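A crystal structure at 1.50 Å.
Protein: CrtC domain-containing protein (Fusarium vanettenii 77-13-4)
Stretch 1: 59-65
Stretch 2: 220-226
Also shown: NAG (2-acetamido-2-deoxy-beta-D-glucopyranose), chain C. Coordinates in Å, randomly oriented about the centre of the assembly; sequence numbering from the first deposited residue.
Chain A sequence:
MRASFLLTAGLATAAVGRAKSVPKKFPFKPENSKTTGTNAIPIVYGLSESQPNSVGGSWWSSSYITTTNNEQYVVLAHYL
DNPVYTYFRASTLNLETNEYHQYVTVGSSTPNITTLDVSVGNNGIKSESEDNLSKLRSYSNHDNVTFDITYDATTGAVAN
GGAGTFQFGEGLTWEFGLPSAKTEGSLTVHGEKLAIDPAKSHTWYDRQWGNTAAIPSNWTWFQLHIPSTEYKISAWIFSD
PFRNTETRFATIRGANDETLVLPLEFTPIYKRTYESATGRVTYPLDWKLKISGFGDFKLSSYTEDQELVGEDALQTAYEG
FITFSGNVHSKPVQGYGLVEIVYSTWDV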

# COMPACT_ATOMS: atom_id res chain seq x y z
N TRP A 59 -6.87 5.80 3.45
CA TRP A 59 -6.65 4.67 4.35
C TRP A 59 -6.53 3.43 3.46
O TRP A 59 -7.38 3.22 2.60
N TRP A 60 -5.49 2.62 3.67
CA TRP A 60 -5.11 1.63 2.66
C TRP A 60 -4.47 0.42 3.31
O TRP A 60 -3.69 0.56 4.26
N SER A 61 -4.81 -0.78 2.82
CA SER A 61 -4.19 -1.99 3.34
C SER A 61 -3.95 -2.99 2.23
O SER A 61 -4.77 -3.14 1.32
N SER A 62 -2.80 -3.65 2.29
CA SER A 62 -2.50 -4.81 1.45
C SER A 62 -2.14 -5.98 2.35
O SER A 62 -1.13 -5.94 3.07
N SER A 63 -2.97 -7.02 2.34
CA SER A 63 -2.76 -8.18 3.19
C SER A 63 -2.17 -9.31 2.37
O SER A 63 -2.73 -9.68 1.32
N TYR A 64 -1.04 -9.83 2.83
CA TYR A 64 -0.37 -10.98 2.23
C TYR A 64 -0.76 -12.19 3.08
O TYR A 64 -0.30 -12.32 4.21
N ILE A 65 -1.61 -13.05 2.52
CA ILE A 65 -2.37 -14.02 3.31
C ILE A 65 -1.96 -15.44 2.94
O ILE A 65 -1.83 -15.76 1.76
N THR A 220 4.51 6.32 -9.51
CA THR A 220 4.66 4.92 -9.15
C THR A 220 5.14 4.86 -7.71
O THR A 220 6.05 5.60 -7.33
N TRP A 221 4.52 3.97 -6.93
CA TRP A 221 4.92 3.70 -5.55
C TRP A 221 5.24 2.22 -5.41
O TRP A 221 4.47 1.36 -5.86
N PHE A 222 6.36 1.93 -4.77
CA PHE A 222 6.76 0.56 -4.45
C PHE A 222 6.73 0.33 -2.94
O PHE A 222 7.23 1.15 -2.16
N GLN A 223 6.20 -0.83 -2.56
CA GLN A 223 6.19 -1.32 -1.19
C GLN A 223 6.93 -2.65 -1.21
O GLN A 223 6.43 -3.62 -1.78
N LEU A 224 8.12 -2.71 -0.61
CA LEU A 224 8.98 -3.88 -0.77
C LEU A 224 9.32 -4.55 0.56
O LEU A 224 9.62 -3.88 1.56
N HIS A 225 9.32 -5.88 0.53
CA HIS A 225 9.72 -6.73 1.65
C HIS A 225 10.88 -7.62 1.22
O HIS A 225 10.87 -8.15 0.11
N ILE A 226 11.88 -7.75 2.10
CA ILE A 226 13.02 -8.64 1.86
C ILE A 226 13.06 -9.65 3.01
O ILE A 226 13.63 -9.36 4.07

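The contact between these two strands is organised around a single buried amide: the side chain of Gln-223 touches Trp-60, Ser-62 and Tyr-64, all three inward-pointing residues of the first stretch, and takes part in every hydrogen bond that crosses between the stretches. The strands are too far apart to pair through their backbones. Their axes approach no closer than 11.3 Å and run in broadly the same direction, 36° apart, and the CA atoms of Ser-62 and Gln-223, which lie in register, are separated by 9.7 Å. Side chains alone therefore bridge the gap.

Strand alternation selects the residues that do so. Trp-60, Ser-62 and Tyr-64 direct their CA-to-CB bonds toward the second stretch, and Trp-221, Gln-223 and His-225 answer from the other strand. Between them, Ser-61 and Leu-224 point away, and the remaining residues make no contact across the interface. All six inward-facing residues are buried, yet the surface covered is a modest 204 Å², with Gln-223, Tyr-64 and Trp-60 contributing the largest shares.

Gln-223 extends from its backbone with chi1 in the t well, while its chi2 of -149° lies between wells. Its amide nitrogen donates to Ser-62, NE2 lying 3.1 Å from OG with a nearly linear N-H...O angle of 168°; the serine, in the p rotamer, is short, and the longer glutamine side chain reaches farther across the gap. The amide oxygen is shared by two donors. Tyr-64 OH donates to Gln-223 OE1 at 2.7 Å, and within the second stretch His-225 NE2 donates to the same Gln-223 OE1 at 2.9 Å, with an angle of 165°. These bonds use both ends of the amide and fix its orientation, since the nitrogen faces an acceptor and the oxygen faces two donors. The donation by NE2 also places a proton on that nitrogen of His-225, whose ND1 is hydrogen-bonded elsewhere in the structure.

Aromatic rings flank this polar centre. At one end, Trp-60 and Trp-221, both with chi1 in t, meet edge-to-face: the edge of Trp-221 is turned toward the face of Trp-60, with the six-membered rings at 89° and their centroids 5.4 Å apart. The closest atoms, Trp-60 CH2 and Trp-221 CZ3, are 3.8 Å apart, a normal apolar contact. The amide of Gln-223 approaches the same indole at its edge, NE2 lying 3.3 Å from Trp-60 CH2, which ties the tryptophan pair to the hydrogen-bonded network. At the other end, Tyr-64 and His-225 both adopt the m rotamer at chi1. Their rings meet obliquely, planes at 70° and centroids 5.3 Å apart, with Tyr-64 CE1 3.9 Å from His-225 NE2, while both donate to the glutamine oxygen.

The bound NAG lies apart from this interface. Thr-220, which has no contact with the first stretch, donates from OG1 to the sugar's acetamido oxygen O7 at 2.8 Å.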

# COMPACT_ATOMS: atom_id res chain seq x y z
CB TRP A 59 -7.81 4.52 5.35
CG TRP A 59 -8.02 5.68 6.31
CD1 TRP A 59 -7.60 5.76 7.60
CD2 TRP A 59 -8.74 6.90 6.05
NE1 TRP A 59 -8.00 6.95 8.17
CE2 TRP A 59 -8.70 7.67 7.23
CE3 TRP A 59 -9.40 7.43 4.93
CZ2 TRP A 59 -9.29 8.93 7.33
CZ3 TRP A 59 -10.01 8.68 5.03
CH2 TRP A 59 -9.94 9.42 6.23
CB TRP A 60 -4.14 2.31 1.68
CG TRP A 60 -3.68 1.58 0.47
CD1 TRP A 60 -4.10 1.80 -0.81
CD2 TRP A 60 -2.63 0.60 0.38
NE1 TRP A 60 -3.41 1.00 -1.68
CE2 TRP A 60 -2.50 0.26 -0.98
CE3 TRP A 60 -1.80 -0.01 1.33
CZ2 TRP A 60 -1.58 -0.69 -1.43
CZ3 TRP A 60 -0.87 -0.96 0.88
CH2 TRP A 60 -0.77 -1.28 -0.49
CB SER A 61 -5.03 -2.64 4.46
OG SER A 61 -6.31 -3.10 4.03
CB SER A 62 -1.41 -4.48 0.44
OG SER A 62 -0.16 -4.23 1.07
CB SER A 63 -4.07 -8.64 3.83
OG SER A 63 -4.60 -7.63 4.68
CB TYR A 64 1.14 -10.76 2.23
CG TYR A 64 1.59 -9.48 1.54
CD1 TYR A 64 1.63 -8.27 2.22
CD2 TYR A 64 1.97 -9.50 0.20
CE1 TYR A 64 2.04 -7.10 1.58
CE2 TYR A 64 2.38 -8.36 -0.45
CZ TYR A 64 2.42 -7.16 0.24
OH TYR A 64 2.84 -6.05 -0.44
CB ILE A 65 -3.89 -13.83 3.08
CG1 ILE A 65 -4.40 -12.57 3.81
CG2 ILE A 65 -4.66 -15.08 3.51
CD1 ILE A 65 -5.76 -12.13 3.35
CB THR A 220 5.64 4.19 -10.08
OG1 THR A 220 5.16 4.28 -11.43
CG2 THR A 220 5.77 2.72 -9.69
CB TRP A 221 3.81 4.10 -4.57
CG TRP A 221 4.10 3.82 -3.10
CD1 TRP A 221 5.03 4.45 -2.32
CD2 TRP A 221 3.43 2.87 -2.26
NE1 TRP A 221 4.99 3.94 -1.03
CE2 TRP A 221 4.02 2.97 -0.97
CE3 TRP A 221 2.40 1.95 -2.46
CZ2 TRP A 221 3.60 2.19 0.11
CZ3 TRP A 221 1.98 1.16 -1.38
CH2 TRP A 221 2.59 1.29 -0.11
CB PHE A 222 8.16 0.24 -4.96
CG PHE A 222 8.27 0.16 -6.44
CD1 PHE A 222 7.97 -1.02 -7.11
CD2 PHE A 222 8.68 1.26 -7.18
CE1 PHE A 222 8.07 -1.11 -8.49
CE2 PHE A 222 8.80 1.18 -8.57
CZ PHE A 222 8.49 0.00 -9.22
CB GLN A 223 4.75 -1.50 -0.71
CG GLN A 223 4.64 -2.11 0.67
CD GLN A 223 3.39 -2.95 0.85
OE1 GLN A 223 3.47 -4.08 1.32
NE2 GLN A 223 2.22 -2.39 0.50
CB LEU A 224 10.29 -3.51 -1.49
CG LEU A 224 10.12 -2.75 -2.81
CD1 LEU A 224 11.49 -2.40 -3.40
CD2 LEU A 224 9.24 -3.53 -3.82
CB HIS A 225 8.57 -7.62 2.13
CG HIS A 225 7.34 -6.86 2.49
ND1 HIS A 225 7.00 -6.55 3.79
CD2 HIS A 225 6.39 -6.28 1.71
CE1 HIS A 225 5.88 -5.84 3.80
NE2 HIS A 225 5.50 -5.66 2.55
CB ILE A 226 14.34 -7.86 1.74
CG1 ILE A 226 14.22 -6.83 0.60
CG2 ILE A 226 15.52 -8.82 1.48
CD1 ILE A 226 15.39 -5.86 0.52
C1 NAG C . 3.98 9.36 -15.38
C2 NAG C . 5.07 8.29 -15.33
C3 NAG C . 6.02 8.45 -16.52
C4 NAG C . 5.27 8.54 -17.84
C5 NAG C . 4.12 9.54 -17.78
C6 NAG C . 3.20 9.44 -18.98
C7 NAG C . 5.87 7.38 -13.20
C8 NAG C . 6.76 7.62 -12.01
N2 NAG C . 5.82 8.37 -14.09
O3 NAG C . 6.91 7.34 -16.54
O4 NAG C . 6.17 9.02 -18.84
O5 NAG C . 3.30 9.28 -16.63
O6 NAG C . 2.67 8.13 -19.09
O7 NAG C . 5.21 6.35 -13.32